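Local coordinates for putative mandelate racemase (Zymomonas mobilis, PDB 2OX4), which binds magnesium and is probably a lyase, perhaps an acid-sugar dehydratase, of the enolase superfamily, at residues L37-I42 and A319-A324. Numbering follows the deposited sequence. Where two conformers were deposited one is given.
Sequences LGEAGI and AGTGVA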
ATOM      1  N   LEU C  37     -40.973  22.933  -3.620  1.00  9.33           N
ATOM      2  CA  LEU C  37     -40.090  23.437  -4.666  1.00  8.03           C
ATOM      3  C   LEU C  37     -38.685  22.866  -4.492  1.00  8.66           C
ATOM      4  O   LEU C  37     -38.187  22.743  -3.362  1.00 10.39           O
ATOM      5  CB  LEU C  37     -40.012  24.973  -4.608  1.00 11.99           C
ATOM      6  CG  LEU C  37     -40.961  25.750  -5.530  1.00 12.68           C
ATOM      7  CD1 LEU C  37     -40.588  25.570  -7.019  1.00 16.00           C
ATOM      8  CD2 LEU C  37     -42.417  25.406  -5.288  1.00 14.47           C
ATOM      9  N   GLY C  38     -38.071  22.535  -5.619  1.00 12.39           N
ATOM     10  CA  GLY C  38     -36.675  22.119  -5.662  1.00 13.55           C
ATOM     11  C   GLY C  38     -35.970  22.753  -6.844  1.00 14.16           C
ATOM     12  O   GLY C  38     -36.592  23.403  -7.693  1.00 11.58           O
ATOM     13  N   GLU C  39     -34.657  22.570  -6.890  1.00 12.63           N
ATOM     14  CA  GLU C  39     -33.829  23.221  -7.892  1.00 12.05           C
ATOM     15  C   GLU C  39     -32.704  22.266  -8.282  1.00 12.39           C
ATOM     16  O   GLU C  39     -32.089  21.647  -7.412  1.00 10.52           O
ATOM     17  CB  GLU C  39     -33.255  24.542  -7.334  1.00 13.35           C
ATOM     18  CG  GLU C  39     -32.336  25.248  -8.321  1.00 12.44           C
ATOM     19  CD  GLU C  39     -32.142  26.742  -8.065  1.00 15.04           C
ATOM     20  OE1 GLU C  39     -32.814  27.322  -7.181  1.00 15.11           O
ATOM     21  OE2 GLU C  39     -31.283  27.332  -8.752  1.00 18.47           O
ATOM     22  N   ALA C  40     -32.458  22.136  -9.585  1.00 10.33           N
ATOM     23  CA  ALA C  40     -31.318  21.357 -10.096  1.00 10.06           C
ATOM     24  C   ALA C  40     -30.120  22.288 -10.274  1.00 14.76           C
ATOM     25  O   ALA C  40     -30.240  23.376 -10.868  1.00 15.20           O
ATOM     26  CB  ALA C  40     -31.682  20.685 -11.432  1.00 13.04           C
ATOM     27  N   GLY C  41     -28.961  21.876  -9.774  1.00 10.23           N
ATOM     28  CA  GLY C  41     -27.814  22.796  -9.702  1.00 10.86           C
ATOM     29  C   GLY C  41     -26.989  22.967 -10.970  1.00 14.26           C
ATOM     30  O   GLY C  41     -25.755  23.015 -10.894  1.00 18.62           O
ATOM     31  N   ILE C  42     -27.654  23.044 -12.125  1.00  9.66           N
ATOM     32  CA  ILE C  42     -26.971  23.216 -13.414  0.50 13.35           C
ATOM     33  C   ILE C  42     -27.425  24.536 -14.064  1.00 13.71           C
ATOM     34  O   ILE C  42     -27.671  24.602 -15.275  1.00 11.61           O
ATOM     35  CB  ILE C  42     -27.239  22.004 -14.382  0.50 13.83           C
ATOM     36  CG1 ILE C  42     -27.153  20.668 -13.636  0.50 19.35           C
ATOM     37  CG2 ILE C  42     -26.248  21.990 -15.549  0.50 21.75           C
ATOM     38  CD1 ILE C  42     -27.181  19.442 -14.539  0.50 15.56           C
ATOM     39  N   ALA C 319     -25.219  28.585  -5.946  1.00 15.02           N
ATOM     40  CA  ALA C 319     -25.057  29.379  -7.174  1.00 21.03           C
ATOM     41  C   ALA C 319     -26.237  29.220  -8.107  1.00 29.46           C
ATOM     42  O   ALA C 319     -26.066  28.907  -9.292  1.00 30.20           O
ATOM     43  CB  ALA C 319     -23.750  29.022  -7.901  1.00 20.03           C
ATOM     44  N   GLY C 320     -27.438  29.433  -7.575  1.00 21.22           N
ATOM     45  CA  GLY C 320     -28.632  29.569  -8.412  1.00 23.36           C
ATOM     46  C   GLY C 320     -29.639  30.502  -7.767  1.00 17.44           C
ATOM     47  O   GLY C 320     -29.265  31.548  -7.220  1.00 18.00           O
ATOM     48  N   THR C 321     -30.911  30.110  -7.806  1.00 15.39           N
ATOM     49  CA  THR C 321     -31.999  30.971  -7.341  1.00 15.88           C
ATOM     50  C   THR C 321     -32.148  30.944  -5.830  1.00 13.70           C
ATOM     51  O   THR C 321     -31.403  30.240  -5.116  1.00 13.22           O
ATOM     52  CB  THR C 321     -33.373  30.583  -7.945  1.00 12.27           C
ATOM     53  OG1 THR C 321     -33.926  29.472  -7.225  1.00 14.57           O
ATOM     54  CG2 THR C 321     -33.286  30.264  -9.431  1.00 14.42           C
ATOM     55  N   GLY C 322     -33.137  31.701  -5.357  1.00 13.79           N
ATOM     56  CA  GLY C 322     -33.506  31.731  -3.942  1.00 13.69           C
ATOM     57  C   GLY C 322     -34.047  30.418  -3.396  1.00 12.31           C
ATOM     58  O   GLY C 322     -34.055  30.219  -2.180  1.00 13.70           O
ATOM     59  N   VAL C 323     -34.510  29.527  -4.278  1.00 12.94           N
ATOM     60  CA  VAL C 323     -34.862  28.162  -3.872  1.00 11.13           C
ATOM     61  C   VAL C 323     -33.610  27.430  -3.386  1.00 13.41           C
ATOM     62  O   VAL C 323     -33.580  26.970  -2.250  1.00  9.72           O
ATOM     63  CB  VAL C 323     -35.586  27.370  -5.002  1.00 10.77           C
ATOM     64  CG1 VAL C 323     -35.817  25.901  -4.589  1.00 11.50           C
ATOM     65  CG2 VAL C 323     -36.948  28.033  -5.326  1.00 12.01           C
ATOM     66  N   ALA C 324     -32.588  27.355  -4.241  1.00  9.69           N
ATOM     67  CA  ALA C 324     -31.285  26.805  -3.849  1.00 12.57           C
ATOM     68  C   ALA C 324     -30.726  27.459  -2.590  1.00 15.15           C
ATOM     69  O   ALA C 324     -30.240  26.772  -1.682  1.00  9.87           O
ATOM     70  CB  ALA C 324     -30.288  26.927  -5.000  1.00 16.72           C
TER
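The amino-terminal end of helix 322-333 is covered by a carboxylate from strand 35-40, an edge strand of the capping domain's sheet within this chain: Glu-39 reaches over the first turn and meets Thr-321, Val-323 and Ala-324. CG lies anti to the backbone N (chi1 178°) and the chain runs on extended, which carries the carboxylate to the helix start. Its two oxygens divide the work. OE2 takes the backbone N-H of Thr-321 on its syn lone pair in a nearly straight bond, N to OE2 3.0 Å at 171°. OE1 accepts from the backbone N of Ala-324 at 2.9 Å, the donor standing above the carboxylate plane, and from OG1 of Thr-321, whose separation of 2.4 Å from OE1 is very short and doubtful as a value. Thr-321 is the N-cap: its OG1 also receives the N-H of Val-323, N to OG1 3.0 Å. The helix dipole and these donors would probably stabilise the negative charge of the buried carboxylate. In the enolase superfamily an alpha+beta capping domain sits against the C-terminal ends of the barrel strands, and here its sheet meets the loop and helix following barrel strand 313-314, with Gly-320 about 12 Å from the magnesium ion. That glycine passes close to OE2, its CA 3.5 Å away, and a CB there would collide with the oxygen. Beside the polar cluster, CG1 of Val-323 packs 4.0 Å from CB of Glu-39 and makes apolar contact with CB of Leu-37 (CG1 to CB 4.3 Å). An alanine in place of Glu-39 would probably leave the N-H groups of Thr-321 and Ala-324 without their acceptors and open a gap over the helix end. Leu-25, on neighbouring strand 24-30, touches the side chains of Glu-39, Thr-321 and Val-323.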